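Local coordinates for activated BY transcription factor SSRB (Salmonella enterica, PDB 2WNW), which belongs to glycosyl hydrolase family 30 and pairs a TIM-barrel domain with a beta-sandwich domain, at residues A69-L74 / N332-S337; P351-A356 / V360-H365. One frame throughout, in Å; residues are numbered along the deposited sequence.

Contact 1: A69-L74 / N332-S337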
loop_
_atom_site.group_PDB
_atom_site.type_symbol
_atom_site.label_atom_id
_atom_site.label_comp_id
_atom_site.label_asym_id
_atom_site.label_seq_id
_atom_site.Cartn_x
_atom_site.Cartn_y
_atom_site.Cartn_z
ATOM N N ALA A 69 26.810 25.764 17.850
ATOM C CA ALA A 69 26.452 24.863 18.940
ATOM C C ALA A 69 24.963 24.521 18.913
ATOM O O ALA A 69 24.584 23.359 19.053
ATOM C CB ALA A 69 26.820 25.498 20.284
ATOM N N GLN A 70 24.122 25.540 18.748
ATOM C CA GLN A 70 22.677 25.332 18.694
ATOM C C GLN A 70 22.314 24.436 17.510
ATOM O O GLN A 70 21.523 23.498 17.643
ATOM C CB GLN A 70 21.949 26.675 18.561
ATOM C CG GLN A 70 20.499 26.543 18.092
ATOM C CD GLN A 70 19.814 27.880 17.880
ATOM O OE1 GLN A 70 20.376 28.792 17.271
ATOM N NE2 GLN A 70 18.584 28.000 18.370
ATOM N N PHE A 71 22.890 24.741 16.350
ATOM C CA PHE A 71 22.640 23.972 15.134
ATOM C C PHE A 71 22.961 22.492 15.325
ATOM O O PHE A 71 22.135 21.626 15.038
ATOM C CB PHE A 71 23.477 24.522 13.976
ATOM C CG PHE A 71 23.412 23.683 12.728
ATOM C CD1 PHE A 71 22.270 23.682 11.934
ATOM C CD2 PHE A 71 24.479 22.864 12.369
ATOM C CE1 PHE A 71 22.188 22.875 10.798
ATOM C CE2 PHE A 71 24.410 22.051 11.236
ATOM C CZ PHE A 71 23.261 22.057 10.449
ATOM N N LEU A 72 24.165 22.203 15.810
ATOM C CA LEU A 72 24.581 20.821 16.018
ATOM C C LEU A 72 23.743 20.066 17.046
ATOM O O LEU A 72 23.471 18.878 16.872
ATOM C CB LEU A 72 26.061 20.766 16.415
ATOM C CG LEU A 72 27.053 21.214 15.338
ATOM C CD1 LEU A 72 28.465 21.180 15.903
ATOM C CD2 LEU A 72 26.944 20.300 14.120
ATOM N N SER A 73 23.336 20.741 18.118
ATOM C CA SER A 73 22.520 20.092 19.143
ATOM C C SER A 73 21.137 19.740 18.600
ATOM O O SER A 73 20.595 18.672 18.882
ATOM C CB SER A 73 22.357 21.010 20.357
ATOM O OG SER A 73 23.610 21.297 20.951
ATOM N N LEU A 74 20.572 20.657 17.823
ATOM C CA LEU A 74 19.248 20.467 17.238
ATOM C C LEU A 74 19.170 19.217 16.372
ATOM O O LEU A 74 18.178 18.493 16.391
ATOM C CB LEU A 74 18.887 21.687 16.387
ATOM C CG LEU A 74 17.821 22.687 16.848
ATOM C CD1 LEU A 74 17.472 22.510 18.312
ATOM C CD2 LEU A 74 18.334 24.083 16.561
ATOM N N ASN A 332 20.511 18.256 1.666
ATOM C CA ASN A 332 21.185 19.265 2.498
ATOM C C ASN A 332 20.576 19.470 3.886
ATOM O O ASN A 332 19.393 19.770 4.017
ATOM C CB ASN A 332 21.204 20.625 1.797
ATOM C CG ASN A 332 21.855 20.576 0.439
ATOM O OD1 ASN A 332 23.085 20.545 0.321
ATOM N ND2 ASN A 332 21.030 20.563 -0.603
ATOM N N LEU A 333 21.401 19.323 4.918
ATOM C CA LEU A 333 20.966 19.519 6.298
ATOM C C LEU A 333 20.701 20.994 6.539
ATOM O O LEU A 333 19.811 21.371 7.309
ATOM C CB LEU A 333 22.074 19.133 7.277
ATOM C CG LEU A 333 22.492 17.698 7.549
ATOM C CD1 LEU A 333 23.874 17.705 8.189
ATOM C CD2 LEU A 333 21.479 17.040 8.456
ATOM N N LEU A 334 21.504 21.815 5.874
ATOM C CA LEU A 334 21.468 23.255 6.060
ATOM C C LEU A 334 21.834 24.015 4.794
ATOM O O LEU A 334 22.659 23.557 4.011
ATOM C CB LEU A 334 22.473 23.600 7.165
ATOM C CG LEU A 334 22.972 25.033 7.335
ATOM C CD1 LEU A 334 21.905 25.846 8.042
ATOM C CD2 LEU A 334 24.272 25.033 8.147
ATOM N N LEU A 335 21.227 25.184 4.612
ATOM C CA LEU A 335 21.509 26.036 3.460
ATOM C C LEU A 335 21.302 27.490 3.877
ATOM O O LEU A 335 20.775 27.754 4.959
ATOM C CB LEU A 335 20.582 25.687 2.292
ATOM C CG LEU A 335 20.797 24.319 1.629
ATOM C CD1 LEU A 335 19.752 24.111 0.543
ATOM C CD2 LEU A 335 22.198 24.246 1.030
ATOM N N ASN A 336 21.720 28.437 3.044
ATOM C CA ASN A 336 21.526 29.837 3.407
ATOM C C ASN A 336 20.078 30.254 3.157
ATOM O O ASN A 336 19.269 29.458 2.673
ATOM C CB ASN A 336 22.530 30.750 2.672
ATOM C CG ASN A 336 22.365 30.745 1.164
ATOM O OD1 ASN A 336 23.329 30.988 0.431
ATOM N ND2 ASN A 336 21.156 30.498 0.692
ATOM N N SER A 337 19.749 31.493 3.508
ATOM C CA SER A 337 18.389 31.999 3.362
ATOM C C SER A 337 17.750 31.795 1.997
ATOM O O SER A 337 16.544 31.574 1.911
ATOM C CB SER A 337 18.345 33.488 3.713
ATOM O OG SER A 337 18.819 33.705 5.026
#
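Phe71 of helix 65-76 and Leu334 of segment 332-337 mark where the two backbones come nearest, their CA atoms still 9.2 Å apart, a spacing that only side chains can bridge. A chi1 of 173° turns CG away from the backbone N of Phe71 and carries the ring off the helix, so that CE1 and CZ at its far rim meet Leu334. Leu334 lies against one face: its CD2 sits 4.2 Å from the centroid of the Phe71 ring and 22° off the ring normal, a CH-pi contact displaced toward the rim. Leu334 CB is 3.7 Å from Phe71 CZ, so the leucine touches through its stem as well as through CD2, the methyl over the face. Leu333 comes instead to the ring edge, near its plane, where its CB is 4.5 Å from Phe71 CZ. All three residues are buried, and the contacts across the 130 Å² buried between the segments are between apolar side chains. Tyr75 sets its ring at about 90° to that of Phe71 and hydrogen-bonds Leu333 O through its OH, while Val59 and Phe60 pack on Leu334. This is packing of a helix on the short edge segment of the small sheet that follows the eighth TIM-barrel strand.

Contact 2: P351-A356 / V360-H365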
loop_
_atom_site.group_PDB
_atom_site.type_symbol
_atom_site.label_atom_id
_atom_site.label_comp_id
_atom_site.label_asym_id
_atom_site.label_seq_id
_atom_site.Cartn_x
_atom_site.Cartn_y
_atom_site.Cartn_z
ATOM N N PRO A 351 15.722 21.728 5.727
ATOM C CA PRO A 351 14.964 21.825 6.981
ATOM C C PRO A 351 15.404 22.967 7.885
ATOM O O PRO A 351 14.600 23.516 8.638
ATOM C CB PRO A 351 15.161 20.448 7.610
ATOM C CG PRO A 351 15.221 19.555 6.393
ATOM C CD PRO A 351 16.149 20.340 5.478
ATOM N N ILE A 352 16.686 23.312 7.822
ATOM C CA ILE A 352 17.199 24.424 8.605
ATOM C C ILE A 352 17.952 25.345 7.662
ATOM O O ILE A 352 18.752 24.894 6.839
ATOM C CB ILE A 352 18.152 23.966 9.740
ATOM C CG1 ILE A 352 17.371 23.162 10.779
ATOM C CG2 ILE A 352 18.791 25.187 10.411
ATOM C CD1 ILE A 352 18.186 22.773 12.001
ATOM N N GLN A 353 17.664 26.636 7.757
ATOM C CA GLN A 353 18.334 27.620 6.927
ATOM C C GLN A 353 18.927 28.687 7.831
ATOM O O GLN A 353 18.412 28.951 8.920
ATOM C CB GLN A 353 17.359 28.209 5.904
ATOM C CG GLN A 353 17.067 27.230 4.766
ATOM C CD GLN A 353 16.061 27.757 3.765
ATOM O OE1 GLN A 353 14.854 27.740 4.010
ATOM N NE2 GLN A 353 16.555 28.238 2.629
ATOM N N TYR A 354 20.024 29.286 7.384
ATOM C CA TYR A 354 20.714 30.278 8.190
ATOM C C TYR A 354 21.007 31.600 7.489
ATOM O O TYR A 354 21.469 31.633 6.348
ATOM C CB TYR A 354 22.013 29.660 8.721
ATOM C CG TYR A 354 22.898 30.615 9.481
ATOM C CD1 TYR A 354 24.049 31.138 8.899
ATOM C CD2 TYR A 354 22.589 30.991 10.789
ATOM C CE1 TYR A 354 24.877 32.012 9.597
ATOM C CE2 TYR A 354 23.411 31.867 11.498
ATOM C CZ TYR A 354 24.550 32.370 10.896
ATOM O OH TYR A 354 25.369 33.229 11.589
ATOM N N ASP A 355 20.725 32.686 8.199
ATOM C CA ASP A 355 20.953 34.038 7.706
ATOM C C ASP A 355 22.175 34.591 8.435
ATOM O O ASP A 355 22.103 34.959 9.610
ATOM C CB ASP A 355 19.710 34.890 7.975
ATOM C CG ASP A 355 19.983 36.378 7.900
ATOM O OD1 ASP A 355 20.824 36.807 7.079
ATOM O OD2 ASP A 355 19.334 37.122 8.664
ATOM N N ALA A 356 23.299 34.637 7.726
ATOM C CA ALA A 356 24.560 35.103 8.294
ATOM C C ALA A 356 24.559 36.558 8.746
ATOM O O ALA A 356 25.120 36.883 9.794
ATOM C CB ALA A 356 25.695 34.867 7.298
ATOM N N VAL A 360 20.758 34.505 12.259
ATOM C CA VAL A 360 19.485 33.899 12.633
ATOM C C VAL A 360 19.285 32.525 11.992
ATOM O O VAL A 360 19.415 32.367 10.776
ATOM C CB VAL A 360 18.300 34.803 12.229
ATOM C CG1 VAL A 360 16.981 34.102 12.527
ATOM C CG2 VAL A 360 18.376 36.125 12.981
ATOM N N LEU A 361 18.964 31.547 12.833
ATOM C CA LEU A 361 18.725 30.168 12.419
ATOM C C LEU A 361 17.213 29.986 12.268
ATOM O O LEU A 361 16.445 30.436 13.117
ATOM C CB LEU A 361 19.268 29.218 13.494
ATOM C CG LEU A 361 19.610 27.773 13.135
ATOM C CD1 LEU A 361 20.670 27.760 12.054
ATOM C CD2 LEU A 361 20.122 27.045 14.366
ATOM N N ARG A 362 16.789 29.325 11.194
ATOM C CA ARG A 362 15.364 29.112 10.933
ATOM C C ARG A 362 15.022 27.646 10.663
ATOM O O ARG A 362 15.672 26.988 9.849
ATOM C CB ARG A 362 14.943 29.963 9.733
ATOM C CG ARG A 362 13.590 29.626 9.137
ATOM C CD ARG A 362 13.644 29.745 7.619
ATOM N NE ARG A 362 14.207 31.024 7.189
ATOM C CZ ARG A 362 14.618 31.285 5.952
ATOM N NH1 ARG A 362 14.533 30.355 5.011
ATOM N NH2 ARG A 362 15.112 32.479 5.652
ATOM N N ARG A 363 13.996 27.144 11.346
ATOM C CA ARG A 363 13.555 25.764 11.165
ATOM C C ARG A 363 12.252 25.720 10.374
ATOM O O ARG A 363 11.226 26.243 10.819
ATOM C CB ARG A 363 13.347 25.085 12.521
ATOM C CG ARG A 363 14.631 24.627 13.191
ATOM C CD ARG A 363 14.357 24.077 14.573
ATOM N NE ARG A 363 13.933 25.129 15.490
ATOM C CZ ARG A 363 13.510 24.911 16.730
ATOM N NH1 ARG A 363 13.453 23.673 17.205
ATOM N NH2 ARG A 363 13.144 25.931 17.496
ATOM N N ASN A 364 12.296 25.096 9.201
ATOM C CA ASN A 364 11.115 24.985 8.354
ATOM C C ASN A 364 10.214 23.840 8.809
ATOM O O ASN A 364 10.615 23.021 9.636
ATOM C CB ASN A 364 11.541 24.785 6.897
ATOM C CG ASN A 364 12.207 26.020 6.320
ATOM O OD1 ASN A 364 11.635 27.110 6.351
ATOM N ND2 ASN A 364 13.421 25.860 5.795
ATOM N N HIS A 365 8.997 23.785 8.273
ATOM C CA HIS A 365 8.053 22.733 8.644
ATOM C C HIS A 365 8.660 21.339 8.491
ATOM O O HIS A 365 8.421 20.455 9.315
ATOM C CB HIS A 365 6.779 22.825 7.790
ATOM C CG HIS A 365 5.803 23.867 8.254
ATOM N ND1 HIS A 365 6.197 25.071 8.798
ATOM C CD2 HIS A 365 4.449 23.899 8.215
ATOM C CE1 HIS A 365 5.128 25.799 9.072
ATOM N NE2 HIS A 365 4.055 25.111 8.728
#
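A beta hairpin is formed here by strands 352-355 and 360-363, which run antiparallel at 158° with their axes 4.7 Å apart at closest approach. Gln353 and Arg362 are a hydrogen-bonded pair, with Gln353 N to Arg362 O at 2.9 Å and Arg362 N returning to Gln353 O; Asp355 and Val360 form the second such pair. Beyond the last bridge, Asn364 N still bonds Pro351 O at 2.8 Å.

On the face of Gln353 and Arg362, the amide oxygen gathers two donors. Asn364 ND2 reaches Gln353 OE1 at 3.0 Å in a fairly straight bond, and Arg362 NH1 adds a weak bond to the same OE1 at 2.8 Å, bent to 117°. Bends at chi2 and chi3 fold the Arg362 chain back, bringing one face of its guanidinium over Gln353 CB, with the amide and guanidinium planes 82° apart. Asn364 ND2 also bonds Ala350 O, and Gln353 NE2 bonds Asn336 O, which together tether both amides.

The other face is mainly apolar: Leu361 CD1 lies 3.6 Å from Ile352 CG2 and 4.0 Å from Tyr354 CD2, while Arg363 runs beside Ile352 through its CG. Alternating hydrogen-bonded and non-hydrogen-bonded pairs, with side chains switching faces at each step, are characteristic of a regular antiparallel beta hairpin, here two strands of a three-stranded mixed sheet.

Overall arrangement
From the N terminus, 257 residues, most of the barrel among them, separate segment 69-74 from segment 332-337, and contact 1 closes this long loop. Contact 2 follows in series, neither nested nor crossing, and closes the short four-residue connection 356-359 of a hairpin. Their centres are 7 Å apart. Strand 352-355 is central in the mixed sheet, parallel to 332-336 and antiparallel to 360-363; a probable hydrogen bond from Tyr354 N to Leu335 O (3.0 Å) joins the contacts. Gln70 also packs on Leu361 and Phe71 on Ile352, so helix 65-76 packs against all three strands of the sheet, tying the early barrel region to the small sheet after barrel strand 327-330.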